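Local coordinates for protein D-alanyl transferase DltD (Enterococcus faecalis, PDB 6O93) that probably transfers D-alanine to lipoteichoic acid at the cell membrane, a step in building the Gram-positive cell wall, at residues A120-L125 against P152-D157; L125-W130 against K158-T163; G228-K233 against L350-W355; L49-A54 against F343-I348. One frame throughout, in Å; residues are numbered along the deposited sequence.

Two pairs of contacts lie on opposite sides of the chain's centre. Interactions 1 and 2 are neighbours, both using helix 124-132 and sharing Leu-125; the first lies near the surface, where a tyrosine ring meets valines and a water links three polar tips, while the second is buried and purely apolar. On the other side, interactions 3 and 4 touch, with centres 8 Å apart. Interaction 3 is a partly buried helix contact built on a tryptophan face, whereas interaction 4 is buried, joins two loops through a salt bridge, and holds the aspartate of a probable catalytic triad. Interactions 1 and 2 are nested inside the long loop that interaction 4 closes.

Interaction 1 of 4, residues A120-L125 against P152-D157; sequences AHYSQL and PVVQKD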
# COMPACT_ATOMS: atom_id res chain seq x y z
N ALA A 120 6.35 12.11 6.71
CA ALA A 120 7.28 11.09 7.19
C ALA A 120 7.78 10.19 6.07
O ALA A 120 8.86 9.61 6.20
CB ALA A 120 6.62 10.24 8.28
N HIS A 121 7.03 10.07 4.98
CA HIS A 121 7.39 9.19 3.88
C HIS A 121 7.67 9.95 2.59
O HIS A 121 7.84 9.32 1.53
CB HIS A 121 6.28 8.16 3.66
CG HIS A 121 5.96 7.37 4.89
ND1 HIS A 121 4.90 7.68 5.71
CD2 HIS A 121 6.58 6.31 5.46
CE1 HIS A 121 4.87 6.84 6.73
NE2 HIS A 121 5.88 6.00 6.60
N TYR A 122 7.74 11.27 2.64
CA TYR A 122 8.00 12.06 1.44
C TYR A 122 9.39 11.76 0.90
O TYR A 122 10.38 11.81 1.63
CB TYR A 122 7.86 13.54 1.77
CG TYR A 122 8.39 14.47 0.70
CD1 TYR A 122 7.70 14.66 -0.49
CD2 TYR A 122 9.57 15.17 0.89
CE1 TYR A 122 8.18 15.51 -1.47
CE2 TYR A 122 10.06 16.03 -0.07
CZ TYR A 122 9.36 16.20 -1.25
OH TYR A 122 9.84 17.05 -2.21
N SER A 123 9.46 11.44 -0.39
CA SER A 123 10.71 11.13 -1.07
C SER A 123 11.08 12.31 -1.97
O SER A 123 10.45 12.53 -3.01
CB SER A 123 10.60 9.85 -1.89
OG SER A 123 11.78 9.61 -2.63
N GLN A 124 12.09 13.07 -1.57
CA GLN A 124 12.57 14.15 -2.42
C GLN A 124 13.20 13.60 -3.69
O GLN A 124 13.05 14.19 -4.77
CB GLN A 124 13.57 15.02 -1.66
CG GLN A 124 13.94 16.30 -2.38
CD GLN A 124 14.88 17.18 -1.58
OE1 GLN A 124 16.06 16.87 -1.41
NE2 GLN A 124 14.36 18.29 -1.07
N LEU A 125 13.90 12.47 -3.59
CA LEU A 125 14.45 11.80 -4.76
C LEU A 125 13.37 11.57 -5.82
O LEU A 125 13.48 12.03 -6.96
CB LEU A 125 15.08 10.47 -4.35
CG LEU A 125 15.52 9.53 -5.48
CD1 LEU A 125 16.63 10.16 -6.31
CD2 LEU A 125 15.96 8.18 -4.92
N PRO A 152 3.07 20.60 4.48
CA PRO A 152 4.19 21.45 4.94
C PRO A 152 5.55 20.98 4.45
O PRO A 152 6.42 21.82 4.19
CB PRO A 152 4.08 21.37 6.47
CG PRO A 152 2.66 21.01 6.74
CD PRO A 152 2.24 20.13 5.60
N VAL A 153 5.77 19.67 4.33
CA VAL A 153 7.09 19.20 3.92
C VAL A 153 7.46 19.73 2.54
O VAL A 153 8.64 19.91 2.23
CB VAL A 153 7.15 17.66 3.96
CG1 VAL A 153 6.36 17.06 2.81
CG2 VAL A 153 8.60 17.18 3.92
N VAL A 154 6.46 20.00 1.71
CA VAL A 154 6.67 20.55 0.38
C VAL A 154 6.69 22.08 0.40
O VAL A 154 7.45 22.70 -0.34
CB VAL A 154 5.59 20.02 -0.58
CG1 VAL A 154 5.62 20.78 -1.90
CG2 VAL A 154 5.79 18.52 -0.81
N GLN A 155 5.86 22.69 1.25
CA GLN A 155 5.72 24.14 1.25
C GLN A 155 7.02 24.83 1.64
O GLN A 155 7.24 25.99 1.26
CB GLN A 155 4.60 24.57 2.20
CG GLN A 155 3.22 24.15 1.73
CD GLN A 155 2.16 24.34 2.80
OE1 GLN A 155 2.47 24.71 3.93
NE2 GLN A 155 0.91 24.09 2.45
N LYS A 156 7.89 24.16 2.39
CA LYS A 156 9.17 24.76 2.76
C LYS A 156 10.20 24.68 1.64
O LYS A 156 11.30 25.22 1.79
CB LYS A 156 9.72 24.07 4.02
CG LYS A 156 10.06 22.61 3.82
CD LYS A 156 10.47 21.95 5.12
CE LYS A 156 11.00 20.55 4.89
NZ LYS A 156 11.36 19.86 6.16
N ASP A 157 9.86 24.04 0.52
CA ASP A 157 10.74 23.93 -0.64
C ASP A 157 10.25 24.94 -1.67
O ASP A 157 9.30 24.67 -2.42
CB ASP A 157 10.72 22.50 -1.18
CG ASP A 157 11.74 22.26 -2.27
OD1 ASP A 157 12.13 23.23 -2.95
OD2 ASP A 157 12.14 21.09 -2.45
O HOH W 1 11.47 18.89 -1.11
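Tyr-122 reaches across to the helix 152-155 and touches Val-153 and Val-154 from its CB out to the ring. Its CB begins the contact 4.0 Å from Val-153 CG1, and the same methyl lies over one face of the ring, 3.9 Å from CG. On the rim, Tyr-122 CD2 meets the other branch, Val-153 CG2, at 3.8 Å, so one valine methyl serves CB and the ring face and the other serves CD2. Further out, Tyr-122 CE1 packs on Val-154 CG2 at 3.9 Å; this side chain crosses the tyrosine at about a right angle. With CG turned opposite the backbone N (chi1 167°), the ring is directed at the two valines.

The tip changes the chemistry. A water lies 2.7 Å from Tyr-122 OH; it accepts a hydrogen bond from Gln-124 NE2 and donates one to Asp-157 OD2 at 2.7 Å. The extended glutamine chain brings its amide to this water, while amide and carboxylate stay 3.8 Å apart between NE2 and OD2. Asp-157 OD2 is bonded to Tyr-128 as well, and its OD1 caps Leu-160 N. Tyrosine suits the place because its ring can pack on valines while its hydroxyl joins the polar network. Ser-123 and Asp-157 are side-chain N-caps, of helices 124-132 and 158-168, and Tyr-122 and the water lie between the two capped ends.

Interaction 2 of 4, residues L125-W130 against K158-T163; sequences LQTYQW and KVLMET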
# COMPACT_ATOMS: atom_id res chain seq x y z
N LEU A 125 13.90 12.47 -3.59
CA LEU A 125 14.45 11.80 -4.76
C LEU A 125 13.37 11.57 -5.82
O LEU A 125 13.48 12.03 -6.96
CB LEU A 125 15.08 10.47 -4.35
CG LEU A 125 15.52 9.53 -5.48
CD1 LEU A 125 16.63 10.16 -6.31
CD2 LEU A 125 15.96 8.18 -4.92
N GLN A 126 12.31 10.85 -5.45
CA GLN A 126 11.28 10.49 -6.41
C GLN A 126 10.52 11.71 -6.91
O GLN A 126 10.17 11.80 -8.10
CB GLN A 126 10.32 9.47 -5.79
CG GLN A 126 11.01 8.18 -5.35
CD GLN A 126 10.11 7.28 -4.52
OE1 GLN A 126 8.95 7.60 -4.26
NE2 GLN A 126 10.65 6.14 -4.09
N THR A 127 10.27 12.68 -6.03
CA THR A 127 9.56 13.89 -6.44
C THR A 127 10.40 14.72 -7.41
O THR A 127 9.90 15.18 -8.44
CB THR A 127 9.17 14.71 -5.21
OG1 THR A 127 8.38 13.91 -4.33
CG2 THR A 127 8.38 15.95 -5.61
N TYR A 128 11.68 14.92 -7.09
CA TYR A 128 12.56 15.66 -7.99
C TYR A 128 12.76 14.92 -9.30
O TYR A 128 12.79 15.54 -10.38
CB TYR A 128 13.91 15.91 -7.31
CG TYR A 128 13.95 17.10 -6.37
CD1 TYR A 128 12.78 17.66 -5.86
CD2 TYR A 128 15.16 17.67 -6.01
CE1 TYR A 128 12.83 18.75 -5.01
CE2 TYR A 128 15.22 18.76 -5.16
CZ TYR A 128 14.05 19.30 -4.66
OH TYR A 128 14.12 20.38 -3.82
N GLN A 129 12.93 13.60 -9.25
CA GLN A 129 13.06 12.81 -10.47
C GLN A 129 11.84 12.98 -11.36
O GLN A 129 11.96 13.14 -12.58
CB GLN A 129 13.26 11.34 -10.12
CG GLN A 129 13.43 10.43 -11.33
CD GLN A 129 13.30 8.96 -10.97
OE1 GLN A 129 12.45 8.59 -10.16
NE2 GLN A 129 14.14 8.12 -11.56
N TRP A 130 10.64 12.96 -10.77
CA TRP A 130 9.41 13.12 -11.54
C TRP A 130 9.41 14.45 -12.29
O TRP A 130 9.08 14.50 -13.48
CB TRP A 130 8.21 13.00 -10.60
CG TRP A 130 6.94 13.64 -11.07
CD1 TRP A 130 6.25 13.36 -12.22
CD2 TRP A 130 6.19 14.66 -10.39
NE1 TRP A 130 5.12 14.15 -12.29
CE2 TRP A 130 5.06 14.95 -11.18
CE3 TRP A 130 6.36 15.35 -9.18
CZ2 TRP A 130 4.12 15.91 -10.82
CZ3 TRP A 130 5.42 16.30 -8.82
CH2 TRP A 130 4.31 16.57 -9.63
N LYS A 158 10.90 26.10 -1.72
CA LYS A 158 10.38 27.22 -2.50
C LYS A 158 10.47 26.94 -4.00
O LYS A 158 9.52 27.20 -4.74
CB LYS A 158 11.14 28.50 -2.15
CG LYS A 158 11.03 28.89 -0.68
CD LYS A 158 9.59 29.10 -0.25
CE LYS A 158 9.50 29.59 1.19
NZ LYS A 158 8.10 29.92 1.58
N VAL A 159 11.61 26.43 -4.47
CA VAL A 159 11.74 26.12 -5.89
C VAL A 159 10.71 25.08 -6.30
O VAL A 159 10.08 25.19 -7.35
CB VAL A 159 13.18 25.66 -6.22
CG1 VAL A 159 13.27 25.20 -7.67
CG2 VAL A 159 14.17 26.78 -5.95
N LEU A 160 10.52 24.06 -5.46
CA LEU A 160 9.49 23.07 -5.72
C LEU A 160 8.11 23.71 -5.79
O LEU A 160 7.35 23.48 -6.73
CB LEU A 160 9.53 21.98 -4.64
CG LEU A 160 8.52 20.84 -4.77
CD1 LEU A 160 8.60 20.20 -6.14
CD2 LEU A 160 8.75 19.80 -3.69
N MET A 161 7.79 24.55 -4.80
CA MET A 161 6.48 25.21 -4.79
C MET A 161 6.29 26.05 -6.04
O MET A 161 5.20 26.06 -6.63
CB MET A 161 6.35 26.08 -3.54
CG MET A 161 6.12 25.29 -2.26
SD MET A 161 4.51 24.48 -2.23
CE MET A 161 3.41 25.88 -2.02
N GLU A 162 7.33 26.76 -6.47
CA GLU A 162 7.23 27.56 -7.69
C GLU A 162 7.02 26.67 -8.91
O GLU A 162 6.24 27.01 -9.81
CB GLU A 162 8.48 28.42 -7.84
CG GLU A 162 8.60 29.49 -6.77
CD GLU A 162 9.92 30.24 -6.82
OE1 GLU A 162 10.93 29.68 -7.31
OE2 GLU A 162 9.95 31.40 -6.35
N THR A 163 7.70 25.52 -8.95
CA THR A 163 7.51 24.60 -10.07
C THR A 163 6.10 24.02 -10.07
O THR A 163 5.46 23.92 -11.12
CB THR A 163 8.55 23.48 -10.00
OG1 THR A 163 9.87 24.05 -10.02
CG2 THR A 163 8.38 22.51 -11.17
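This is a small, buried apolar contact between two helices, 124-132 and 158-168, in the helical part of the fold away from the parallel sheet. Leu-160 carries it from one side, its two methyls shared between neighbouring residues of the other helix. CD1 lies 4.3 Å from Thr-127 CG2, the methyl branch of the threonine, while the hydroxyl branch hydrogen-bonds Ser-123 O, four residues back, at the start of its own helix. The other methyl, CD2, sits at the edge of the Tyr-128 ring, near its plane, with CE1 at 4.4 Å.

The leucine is set for this by CG lying opposite the backbone N (chi1 -179°). Its forked end can serve two neighbours at once. Tyr-128 suits its place because the ring joins the apolar cluster while the buried hydroxyl is satisfied by Asp-157. Leu-160 is packed further by Tyr-122 and Val-154, so the methyls lie within a larger apolar cluster. With the closest CA pair, Tyr-128 and Leu-160, 8.3 Å apart, this is sparse helix-helix packing: one leucine set against the adjacent Thr-127 and Tyr-128, with Phe-181 of helix 175-195 meeting the tyrosine ring as a third helix.

Interaction 3 of 4, residues G228-K233 against L350-W355; sequences GKIAAK and LGWRGW
The helix 220-233 comes close to the first turn of helix 352-367, the CA atoms of Ala-231 and Trp-352 standing 6.5 Å apart and those of Gly-228 and Arg-353 7.2 Å. Trp-352 fills the space between the backbones. The methyl of Ala-231 rests on one face of the indole, 3.5 Å from CD2 and 3.8 Å from the centroid of the six-membered ring. It lies 26° off the ring normal, a CH-pi contact displaced toward the rim. A small residue suits this spot, since a flat ring can then settle close to the helix; Ala-231 CA itself is 3.9 Å from CD2.

Ile-230 meets the pyrrole end of the same indole. Its CG2 branch, turned opposite the backbone N, approaches obliquely to within 3.9 Å of Trp-352 NE1. Thus a methyl over the face and a branched side chain beside the nitrogen bear on one large ring, which also touches Ala-227, Ile-235 and Ser-53.

Arg-353 adds a looser contact one residue on. Its CG makes a long approach to Gly-228, 4.5 Å from the glycine N. Its guanidinium end serves other partners: salt bridges to Asp-224 and Glu-340 and a bond to Arg-341 O. The arginine thereby ties helix 220-233 and the loop before helix 352-367 to the latter's first turn. Gly-351 occupies the N-cap position there. The CH-pi contact of Ala-231 on Trp-352 thus joins helix 220-233 to the N-terminal turn of helix 352-367, just after the histidine of a probable Ser-His-Asp triad.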
# COMPACT_ATOMS: atom_id res chain seq x y z
N GLY A 228 -6.66 -21.49 12.08
CA GLY A 228 -7.55 -21.32 13.22
C GLY A 228 -6.93 -21.82 14.51
O GLY A 228 -7.07 -21.19 15.56
N LYS A 229 -6.24 -22.96 14.45
CA LYS A 229 -5.61 -23.51 15.64
C LYS A 229 -4.49 -22.60 16.14
O LYS A 229 -4.40 -22.30 17.33
CB LYS A 229 -5.08 -24.92 15.36
CG LYS A 229 -6.16 -25.93 15.02
CD LYS A 229 -5.57 -27.29 14.71
CE LYS A 229 -6.65 -28.32 14.41
NZ LYS A 229 -6.08 -29.65 14.07
N ILE A 230 -3.61 -22.16 15.23
CA ILE A 230 -2.51 -21.28 15.63
C ILE A 230 -3.05 -19.95 16.15
O ILE A 230 -2.60 -19.44 17.17
CB ILE A 230 -1.54 -21.08 14.45
CG1 ILE A 230 -0.70 -22.34 14.24
CG2 ILE A 230 -0.66 -19.85 14.69
CD1 ILE A 230 0.17 -22.31 13.00
N ALA A 231 -4.04 -19.38 15.45
CA ALA A 231 -4.61 -18.11 15.88
C ALA A 231 -5.24 -18.22 17.26
O ALA A 231 -5.10 -17.31 18.09
CB ALA A 231 -5.64 -17.63 14.86
N ALA A 232 -5.94 -19.33 17.53
CA ALA A 232 -6.63 -19.48 18.81
C ALA A 232 -5.66 -19.38 19.98
O ALA A 232 -6.04 -18.92 21.06
CB ALA A 232 -7.37 -20.82 18.85
N LYS A 233 -4.41 -19.81 19.79
CA LYS A 233 -3.41 -19.68 20.85
C LYS A 233 -3.08 -18.22 21.14
O LYS A 233 -2.87 -17.84 22.29
CB LYS A 233 -2.14 -20.43 20.47
CG LYS A 233 -2.23 -21.95 20.54
CD LYS A 233 -0.95 -22.58 20.00
CE LYS A 233 -0.89 -24.07 20.28
NZ LYS A 233 0.37 -24.68 19.76
N LEU A 350 -4.95 -7.36 8.57
CA LEU A 350 -5.12 -8.74 8.13
C LEU A 350 -4.26 -9.67 8.98
O LEU A 350 -3.16 -9.32 9.41
CB LEU A 350 -4.73 -8.89 6.66
CG LEU A 350 -5.72 -8.34 5.63
CD1 LEU A 350 -5.06 -8.25 4.26
CD2 LEU A 350 -6.97 -9.20 5.56
N GLY A 351 -4.78 -10.88 9.21
CA GLY A 351 -4.13 -11.86 10.05
C GLY A 351 -4.13 -13.24 9.41
O GLY A 351 -4.19 -13.39 8.19
N TRP A 352 -4.07 -14.25 10.28
CA TRP A 352 -3.83 -15.63 9.88
C TRP A 352 -4.69 -16.06 8.69
O TRP A 352 -4.16 -16.30 7.60
CB TRP A 352 -4.07 -16.56 11.07
CG TRP A 352 -3.22 -16.23 12.26
CD1 TRP A 352 -1.98 -16.73 12.54
CD2 TRP A 352 -3.54 -15.32 13.32
NE1 TRP A 352 -1.51 -16.19 13.71
CE2 TRP A 352 -2.44 -15.32 14.21
CE3 TRP A 352 -4.64 -14.51 13.60
CZ2 TRP A 352 -2.42 -14.54 15.36
CZ3 TRP A 352 -4.61 -13.74 14.74
CH2 TRP A 352 -3.51 -13.76 15.61
N ARG A 353 -6.00 -16.18 8.89
CA ARG A 353 -6.87 -16.64 7.81
C ARG A 353 -7.12 -15.57 6.76
O ARG A 353 -7.44 -15.91 5.61
CB ARG A 353 -8.20 -17.12 8.38
CG ARG A 353 -8.09 -18.37 9.24
CD ARG A 353 -9.46 -18.87 9.65
NE ARG A 353 -10.25 -19.28 8.50
CZ ARG A 353 -11.58 -19.34 8.47
NH1 ARG A 353 -12.28 -19.00 9.54
NH2 ARG A 353 -12.20 -19.74 7.37
N GLY A 354 -6.98 -14.29 7.11
CA GLY A 354 -7.13 -13.24 6.11
C GLY A 354 -6.02 -13.27 5.08
O GLY A 354 -6.28 -13.21 3.87
N TRP A 355 -4.77 -13.37 5.53
CA TRP A 355 -3.65 -13.43 4.59
C TRP A 355 -3.70 -14.72 3.77
O TRP A 355 -3.37 -14.70 2.58
CB TRP A 355 -2.33 -13.33 5.34
CG TRP A 355 -1.95 -11.92 5.65
CD1 TRP A 355 -1.78 -11.37 6.89
CD2 TRP A 355 -1.69 -10.87 4.71
NE1 TRP A 355 -1.43 -10.04 6.77
CE2 TRP A 355 -1.37 -9.71 5.44
CE3 TRP A 355 -1.71 -10.80 3.31
CZ2 TRP A 355 -1.06 -8.50 4.83
CZ3 TRP A 355 -1.40 -9.59 2.70
CH2 TRP A 355 -1.08 -8.46 3.46

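Interaction 4 of 4, residues L49-A54 against F343-I348; sequences LSRFSA and FMADTI. With PO4 (phosphate ion), chain G.
The carboxylate of Asp-346 meets the guanidinium of Arg-51 at its edge, near the guanidinium plane, while the two flat groups stand 80° apart. One oxygen takes both bonds: Asp-346 OD2 is 3.3 Å from Arg-51 NE and 3.4 Å from NH2. Both bonds are weak, with N-H...O angles of 152° and 145°, yet together they make a forked salt bridge. Nearer the backbone, Arg-51 CG packs on Ala-345 CB at 3.6 Å. The arginine chain bends at chi2, which lets its aliphatic part lie on the alanine and its head meet the acid; NH1 adds a weak hydrogen bond to Ser-47 O.

The other carboxylate oxygen has different work. Asp-346 OD1 accepts Ile-348 N at 3.2 Å, closing an Asx turn, and also bonds His-349 ND1. The carboxylate is thus held at both oxygens, though only weakly at OD2. Arginine suits its place because NE and NH2 can both reach one oxygen. Next along, a phosphate, probably from the crystallisation liquor, lies beside Thr-347 and is bonded by Trp-301. Ser-47, His-349 and Asp-346 have the geometry of a charge relay, consistent with the catalytic triad of the SGNH-hydrolase clan, whose Asp-x-x-His loop this arrangement resembles.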
# COMPACT_ATOMS: atom_id res chain seq x y z
N LEU A 49 0.97 -4.93 6.19
CA LEU A 49 1.97 -5.78 5.54
C LEU A 49 2.91 -6.46 6.54
O LEU A 49 3.47 -7.51 6.22
CB LEU A 49 2.80 -4.95 4.55
CG LEU A 49 2.03 -4.34 3.38
CD1 LEU A 49 2.94 -3.46 2.54
CD2 LEU A 49 1.40 -5.42 2.51
N SER A 50 3.08 -5.89 7.73
CA SER A 50 4.01 -6.44 8.71
C SER A 50 3.40 -7.54 9.57
O SER A 50 4.13 -8.14 10.37
CB SER A 50 4.54 -5.32 9.62
OG SER A 50 3.49 -4.77 10.40
N ARG A 51 2.11 -7.82 9.42
CA ARG A 51 1.44 -8.84 10.22
C ARG A 51 1.82 -10.21 9.67
O ARG A 51 1.05 -10.89 8.98
CB ARG A 51 -0.07 -8.63 10.21
CG ARG A 51 -0.57 -7.78 11.37
CD ARG A 51 0.12 -6.43 11.44
NE ARG A 51 -0.38 -5.64 12.56
CZ ARG A 51 0.01 -4.40 12.83
NH1 ARG A 51 0.89 -3.78 12.06
NH2 ARG A 51 -0.51 -3.76 13.87
N PHE A 52 3.04 -10.63 10.00
CA PHE A 52 3.58 -11.88 9.50
C PHE A 52 3.06 -13.07 10.30
O PHE A 52 2.79 -12.97 11.50
CB PHE A 52 5.11 -11.86 9.54
CG PHE A 52 5.74 -11.39 8.26
CD1 PHE A 52 5.45 -10.14 7.74
CD2 PHE A 52 6.65 -12.20 7.59
CE1 PHE A 52 6.03 -9.71 6.56
CE2 PHE A 52 7.24 -11.77 6.42
CZ PHE A 52 6.93 -10.52 5.90
N SER A 53 2.90 -14.19 9.60
CA SER A 53 2.60 -15.47 10.21
C SER A 53 2.93 -16.55 9.18
O SER A 53 3.43 -16.25 8.09
CB SER A 53 1.14 -15.56 10.67
OG SER A 53 0.26 -15.66 9.56
N ALA A 54 2.65 -17.80 9.53
CA ALA A 54 2.88 -18.89 8.59
C ALA A 54 2.07 -18.73 7.31
O ALA A 54 2.42 -19.33 6.29
CB ALA A 54 2.54 -20.23 9.25
N PHE A 343 -9.68 -14.15 10.99
CA PHE A 343 -9.35 -13.51 9.72
C PHE A 343 -8.37 -12.36 9.92
O PHE A 343 -7.45 -12.18 9.11
CB PHE A 343 -10.64 -13.01 9.06
CG PHE A 343 -10.54 -12.85 7.57
CD1 PHE A 343 -10.74 -13.94 6.73
CD2 PHE A 343 -10.28 -11.62 7.00
CE1 PHE A 343 -10.67 -13.80 5.36
CE2 PHE A 343 -10.20 -11.47 5.63
CZ PHE A 343 -10.40 -12.56 4.81
N MET A 344 -8.55 -11.59 10.98
CA MET A 344 -7.72 -10.43 11.26
C MET A 344 -6.71 -10.76 12.36
O MET A 344 -6.94 -11.63 13.20
CB MET A 344 -8.58 -9.24 11.69
CG MET A 344 -9.69 -8.90 10.71
SD MET A 344 -9.06 -8.53 9.07
CE MET A 344 -8.38 -6.89 9.32
N ALA A 345 -5.58 -10.05 12.33
CA ALA A 345 -4.58 -10.19 13.38
C ALA A 345 -4.96 -9.38 14.61
O ALA A 345 -4.61 -9.76 15.73
CB ALA A 345 -3.21 -9.75 12.87
N ASP A 346 -5.67 -8.27 14.43
CA ASP A 346 -6.07 -7.42 15.54
C ASP A 346 -7.33 -6.65 15.16
O ASP A 346 -8.34 -7.27 14.79
CB ASP A 346 -4.92 -6.48 15.91
CG ASP A 346 -4.28 -5.82 14.71
OD1 ASP A 346 -4.99 -5.14 13.94
OD2 ASP A 346 -3.05 -5.98 14.52
N THR A 347 -7.30 -5.32 15.23
CA THR A 347 -8.50 -4.55 14.99
C THR A 347 -8.73 -4.30 13.50
O THR A 347 -9.87 -4.41 13.03
CB THR A 347 -8.43 -3.22 15.74
OG1 THR A 347 -7.19 -2.57 15.44
CG2 THR A 347 -8.54 -3.45 17.24
N ILE A 348 -7.68 -3.99 12.75
CA ILE A 348 -7.85 -3.54 11.37
C ILE A 348 -6.86 -4.21 10.43
O ILE A 348 -6.94 -4.02 9.21
CB ILE A 348 -7.73 -2.01 11.28
CG1 ILE A 348 -6.36 -1.55 11.77
CG2 ILE A 348 -8.84 -1.34 12.08
CD1 ILE A 348 -6.09 -0.08 11.53
P PO4 G . -8.77 0.78 15.89
O1 PO4 G . -8.56 2.00 15.01
O2 PO4 G . -7.58 -0.14 15.75
O3 PO4 G . -10.02 0.06 15.46
O4 PO4 G . -8.91 1.21 17.33